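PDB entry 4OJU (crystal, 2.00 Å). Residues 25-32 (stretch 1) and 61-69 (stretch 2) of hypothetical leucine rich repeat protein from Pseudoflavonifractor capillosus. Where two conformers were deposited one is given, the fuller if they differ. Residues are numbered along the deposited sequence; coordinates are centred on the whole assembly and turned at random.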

ATOM      1  N   THR A  25     -22.902   6.268 -20.954  1.00 23.37           N
ATOM      2  CA  THR A  25     -21.925   6.320 -19.872  1.00 22.51           C
ATOM      3  C   THR A  25     -22.553   7.055 -18.716  1.00 25.67           C
ATOM      4  O   THR A  25     -23.124   8.141 -18.926  1.00 25.98           O
ATOM      5  N   LEU A  26     -22.435   6.483 -17.499  1.00 22.52           N
ATOM      6  CA  LEU A  26     -22.879   7.142 -16.270  0.50 22.24           C
ATOM      7  C   LEU A  26     -21.769   8.132 -15.934  1.00 25.87           C
ATOM      8  O   LEU A  26     -20.671   7.711 -15.551  1.00 22.76           O
ATOM      9  N   THR A  27     -22.011   9.432 -16.157  1.00 23.49           N
ATOM     10  CA  THR A  27     -20.940  10.421 -15.950  1.00 22.19           C
ATOM     11  C   THR A  27     -20.894  11.041 -14.571  1.00 24.70           C
ATOM     12  O   THR A  27     -19.814  11.466 -14.148  1.00 23.26           O
ATOM     13  N   ARG A  28     -22.044  11.126 -13.873  0.50 22.93           N
ATOM     14  CA  ARG A  28     -22.069  11.750 -12.549  0.50 23.32           C
ATOM     15  C   ARG A  28     -23.215  11.257 -11.668  0.50 27.24           C
ATOM     16  O   ARG A  28     -24.323  11.045 -12.150  0.50 26.79           O
ATOM     17  N   TYR A  29     -22.936  11.139 -10.357  1.00 24.86           N
ATOM     18  CA  TYR A  29     -23.902  10.813  -9.324  1.00 25.15           C
ATOM     19  C   TYR A  29     -24.023  12.043  -8.437  1.00 29.82           C
ATOM     20  O   TYR A  29     -23.026  12.491  -7.868  1.00 28.20           O
ATOM     21  N   ASP A  30     -25.230  12.589  -8.342  1.00 27.09           N
ATOM     22  CA  ASP A  30     -25.477  13.780  -7.548  1.00 29.00           C
ATOM     23  C   ASP A  30     -26.189  13.362  -6.268  1.00 32.22           C
ATOM     24  O   ASP A  30     -27.386  13.094  -6.278  1.00 30.16           O
ATOM     25  N   GLU A  31     -25.445  13.369  -5.174  1.00 30.79           N
ATOM     26  CA  GLU A  31     -25.905  13.029  -3.828  1.00 33.25           C
ATOM     27  C   GLU A  31     -27.177  13.693  -3.417  1.00 38.32           C
ATOM     28  O   GLU A  31     -28.002  13.077  -2.740  1.00 38.42           O
ATOM     29  N   SER A  32     -27.261  15.006  -3.690  1.00 36.25           N
ATOM     30  CA  SER A  32     -28.377  15.847  -3.258  1.00 37.38           C
ATOM     31  C   SER A  32     -29.686  15.425  -3.913  1.00 40.25           C
ATOM     32  O   SER A  32     -30.754  15.799  -3.429  1.00 41.13           O
ATOM     33  N   LYS A  61     -14.397   9.259 -12.279  1.00 22.25           N
ATOM     34  CA  LYS A  61     -14.819  10.052 -11.115  1.00 22.51           C
ATOM     35  C   LYS A  61     -16.341  10.228 -10.976  1.00 24.01           C
ATOM     36  O   LYS A  61     -16.747  11.128 -10.243  1.00 23.74           O
ATOM     37  N   ALA A  62     -17.180   9.363 -11.589  1.00 19.63           N
ATOM     38  CA  ALA A  62     -18.640   9.547 -11.536  1.00 20.76           C
ATOM     39  C   ALA A  62     -19.188   9.640 -10.099  1.00 25.01           C
ATOM     40  O   ALA A  62     -20.064  10.459  -9.835  1.00 25.36           O
ATOM     41  N   PHE A  63     -18.660   8.806  -9.177  1.00 20.87           N
ATOM     42  CA  PHE A  63     -19.101   8.759  -7.777  1.00 19.69           C
ATOM     43  C   PHE A  63     -18.042   9.254  -6.815  1.00 23.81           C
ATOM     44  O   PHE A  63     -18.146   8.981  -5.624  1.00 22.13           O
ATOM     45  N   GLU A  64     -17.042   9.977  -7.307  1.00 20.30           N
ATOM     46  CA  GLU A  64     -15.928  10.455  -6.488  1.00 22.59           C
ATOM     47  C   GLU A  64     -16.396  11.223  -5.270  1.00 25.90           C
ATOM     48  O   GLU A  64     -17.192  12.150  -5.413  1.00 25.45           O
ATOM     49  N   GLU A  65     -15.868  10.864  -4.082  0.50 22.84           N
ATOM     50  CA  GLU A  65     -16.146  11.532  -2.809  0.50 24.18           C
ATOM     51  C   GLU A  65     -17.652  11.637  -2.507  0.50 27.17           C
ATOM     52  O   GLU A  65     -18.084  12.661  -1.976  0.50 28.66           O
ATOM     53  N   THR A  66     -18.451  10.606  -2.850  1.00 23.29           N
ATOM     54  CA  THR A  66     -19.898  10.650  -2.542  1.00 23.54           C
ATOM     55  C   THR A  66     -20.150   9.861  -1.259  1.00 28.17           C
ATOM     56  O   THR A  66     -19.247   9.192  -0.755  1.00 28.19           O
ATOM     57  N   ASN A  67     -21.371   9.942  -0.729  1.00 25.33           N
ATOM     58  CA  ASN A  67     -21.748   9.342   0.556  1.00 26.69           C
ATOM     59  C   ASN A  67     -22.325   7.930   0.395  1.00 30.80           C
ATOM     60  O   ASN A  67     -22.944   7.420   1.331  1.00 31.81           O
ATOM     61  N   ILE A  68     -22.193   7.323  -0.793  1.00 24.64           N
ATOM     62  CA  ILE A  68     -22.808   6.015  -1.024  1.00 24.17           C
ATOM     63  C   ILE A  68     -22.271   4.956  -0.049  1.00 27.98           C
ATOM     64  O   ILE A  68     -21.092   4.965   0.302  1.00 27.07           O
ATOM     65  N   THR A  69     -23.163   4.075   0.404  1.00 25.53           N
ATOM     66  CA  THR A  69     -22.835   2.978   1.320  1.00 25.81           C
ATOM     67  C   THR A  69     -22.764   1.665   0.552  1.00 27.86           C
ATOM     68  O   THR A  69     -22.120   0.718   0.990  1.00 27.79           O
TER

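Tyr29 and Phe63 form the apolar centre of the contact. Tyr29 (chi1 t) points toward stretch 2, while Phe63 (chi1 m) leaves its backbone sideways and its ring end comes nearer. The two ring planes lie 22° apart but are slid past each other, with centroids separated by 4.8 Å, so the rings barely overlap; instead Tyr29 CB sits over the face of the Phe63 ring, 3.8 Å from its centroid, and Phe63 CE2 lies over a face of the Tyr29 ring, 3.4 Å from Tyr29 CG. Thr66 CG2 meets the Tyr29 ring edge, 4.0 Å from Tyr29 CD2, and Ile68 CG2 (chi1 p) approaches Tyr29 CE2 at 3.5 Å. Leu26 (t, t) also points inward, its CD2 3.8 Å from both Ala62 CB and Phe63 CE1. Backbone pairing anchors this core: Tyr29 N donates to Ala62 O at 3.0 Å.

Farther out the contact turns polar. Water 1 donates to Tyr29 OH and to Asn67 OD1, each 2.7 Å from its oxygen. Glu31, with chi1 off-rotamer at -101°, reaches across to place OE2 2.9 Å from Asn67 N; water 2 links Glu31 OE2 (2.6 Å from its oxygen) to Glu65 O (2.9 Å). Arg28 and Asp30 point away and pair within their own strand-to-loop segment, through a salt bridge of 3.0 Å between Arg28 NH2 and Asp30 OD2.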

ATOM      1  CB  THR A  25     -20.630   7.047 -20.339  1.00 26.05           C
ATOM      2  OG1 THR A  25     -20.022   6.277 -21.363  1.00 28.43           O
ATOM      3  CG2 THR A  25     -19.608   7.282 -19.194  1.00 22.69           C
ATOM      4  CB  LEU A  26     -23.123   6.118 -15.137  0.50 22.06           C
ATOM      5  CG  LEU A  26     -23.890   6.620 -13.890  0.50 26.51           C
ATOM      6  CD1 LEU A  26     -24.428   5.469 -13.102  0.50 26.16           C
ATOM      7  CD2 LEU A  26     -23.010   7.467 -12.959  0.50 26.11           C
ATOM      8  CB  THR A  27     -21.022  11.535 -16.999  1.00 28.23           C
ATOM      9  OG1 THR A  27     -22.281  12.198 -16.882  1.00 27.75           O
ATOM     10  CG2 THR A  27     -20.819  11.022 -18.420  1.00 28.58           C
ATOM     11  CB  ARG A  28     -22.189  13.288 -12.700  0.50 23.66           C
ATOM     12  CG  ARG A  28     -21.836  14.048 -11.411  0.50 36.55           C
ATOM     13  CD  ARG A  28     -22.139  15.542 -11.465  0.50 45.28           C
ATOM     14  NE  ARG A  28     -23.429  15.954 -10.894  0.50 59.44           N
ATOM     15  CZ  ARG A  28     -24.409  16.556 -11.574  0.50 74.01           C
ATOM     16  NH1 ARG A  28     -24.264  16.823 -12.866  0.50 59.07           N
ATOM     17  NH2 ARG A  28     -25.539  16.888 -10.968  0.50 64.60           N
ATOM     18  CB  TYR A  29     -23.472   9.594  -8.525  1.00 25.48           C
ATOM     19  CG  TYR A  29     -24.429   9.220  -7.415  1.00 26.85           C
ATOM     20  CD1 TYR A  29     -25.575   8.468  -7.679  1.00 28.25           C
ATOM     21  CD2 TYR A  29     -24.153   9.552  -6.094  1.00 27.34           C
ATOM     22  CE1 TYR A  29     -26.408   8.035  -6.650  1.00 29.00           C
ATOM     23  CE2 TYR A  29     -24.994   9.151  -5.057  1.00 28.26           C
ATOM     24  CZ  TYR A  29     -26.105   8.366  -5.337  1.00 34.05           C
ATOM     25  OH  TYR A  29     -26.911   7.921  -4.319  1.00 32.85           O
ATOM     26  CB  ASP A  30     -26.294  14.817  -8.341  1.00 31.79           C
ATOM     27  CG  ASP A  30     -26.541  16.149  -7.639  1.00 42.01           C
ATOM     28  OD1 ASP A  30     -26.319  16.232  -6.404  1.00 42.20           O
ATOM     29  OD2 ASP A  30     -26.945  17.109  -8.324  1.00 45.84           O
ATOM     30  CB  GLU A  31     -24.865  13.524  -2.821  1.00 35.36           C
ATOM     31  CG  GLU A  31     -23.958  12.460  -2.304  1.00 48.19           C
ATOM     32  CD  GLU A  31     -22.981  13.070  -1.329  1.00 56.62           C
ATOM     33  OE1 GLU A  31     -23.383  13.924  -0.507  1.00 54.05           O
ATOM     34  OE2 GLU A  31     -21.788  12.732  -1.432  1.00 47.52           O
ATOM     35  CB  SER A  32     -28.082  17.318  -3.546  1.00 41.50           C
ATOM     36  OG  SER A  32     -28.050  17.600  -4.936  1.00 49.45           O
ATOM     37  CB  LYS A  61     -14.171  11.468 -11.168  1.00 25.49           C
ATOM     38  CG  LYS A  61     -12.654  11.487 -11.059  1.00 26.77           C
ATOM     39  CD  LYS A  61     -12.104  12.887 -11.336  1.00 34.94           C
ATOM     40  CE  LYS A  61     -10.648  12.983 -10.942  1.00 54.50           C
ATOM     41  NZ  LYS A  61     -10.086  14.352 -11.099  1.00 64.16           N
ATOM     42  CB  ALA A  62     -19.353   8.420 -12.290  1.00 21.49           C
ATOM     43  CB  PHE A  63     -19.448   7.315  -7.378  1.00 19.91           C
ATOM     44  CG  PHE A  63     -20.705   6.763  -7.992  1.00 21.06           C
ATOM     45  CD1 PHE A  63     -20.701   6.249  -9.287  1.00 24.38           C
ATOM     46  CD2 PHE A  63     -21.882   6.710  -7.262  1.00 22.59           C
ATOM     47  CE1 PHE A  63     -21.853   5.698  -9.835  1.00 25.59           C
ATOM     48  CE2 PHE A  63     -23.031   6.153  -7.808  1.00 25.30           C
ATOM     49  CZ  PHE A  63     -23.019   5.673  -9.095  1.00 23.58           C
ATOM     50  CB  GLU A  64     -15.016  11.369  -7.332  1.00 24.62           C
ATOM     51  CG  GLU A  64     -13.734  11.790  -6.644  1.00 36.27           C
ATOM     52  CD  GLU A  64     -13.014  12.991  -7.230  1.00 51.02           C
ATOM     53  OE1 GLU A  64     -13.634  13.730  -8.033  1.00 43.87           O
ATOM     54  OE2 GLU A  64     -11.881  13.267  -6.771  1.00 50.06           O
ATOM     55  CB  GLU A  65     -15.522  12.952  -2.789  0.50 26.40           C
ATOM     56  CG  GLU A  65     -14.002  12.990  -2.785  0.50 38.11           C
ATOM     57  CD  GLU A  65     -13.341  14.175  -3.471  0.50 45.86           C
ATOM     58  OE1 GLU A  65     -14.040  15.183  -3.736  0.50 28.64           O
ATOM     59  OE2 GLU A  65     -12.116  14.095  -3.737  0.50 25.36           O
ATOM     60  CB  THR A  66     -20.785  10.203  -3.715  1.00 26.16           C
ATOM     61  OG1 THR A  66     -20.435   8.867  -4.064  1.00 24.68           O
ATOM     62  CG2 THR A  66     -20.674  11.123  -4.920  1.00 28.28           C
ATOM     63  CB  ASN A  67     -22.801  10.251   1.229  1.00 27.31           C
ATOM     64  CG  ASN A  67     -24.121  10.326   0.474  1.00 37.01           C
ATOM     65  OD1 ASN A  67     -24.285   9.802  -0.636  1.00 32.57           O
ATOM     66  ND2 ASN A  67     -25.105  10.985   1.050  1.00 33.50           N
ATOM     67  CB  ILE A  68     -22.693   5.544  -2.495  1.00 25.62           C
ATOM     68  CG1 ILE A  68     -21.224   5.374  -2.954  1.00 24.21           C
ATOM     69  CG2 ILE A  68     -23.493   6.478  -3.430  1.00 24.84           C
ATOM     70  CD1 ILE A  68     -21.073   4.504  -4.293  1.00 25.90           C
ATOM     71  CB  THR A  69     -23.855   2.894   2.456  1.00 34.56           C
ATOM     72  OG1 THR A  69     -25.166   2.852   1.888  1.00 36.53           O
ATOM     73  CG2 THR A  69     -23.733   4.057   3.448  1.00 29.92           C
TER
HETATM   74  O   HOH W   1     -26.522   8.871  -1.852  1.00 31.60           O
HETATM   75  O   HOH W   2     -19.870  13.066   0.331  1.00 46.19           O
HETATM   76  O   HOH W   3     -28.169  11.555  -0.510  1.00 63.17           O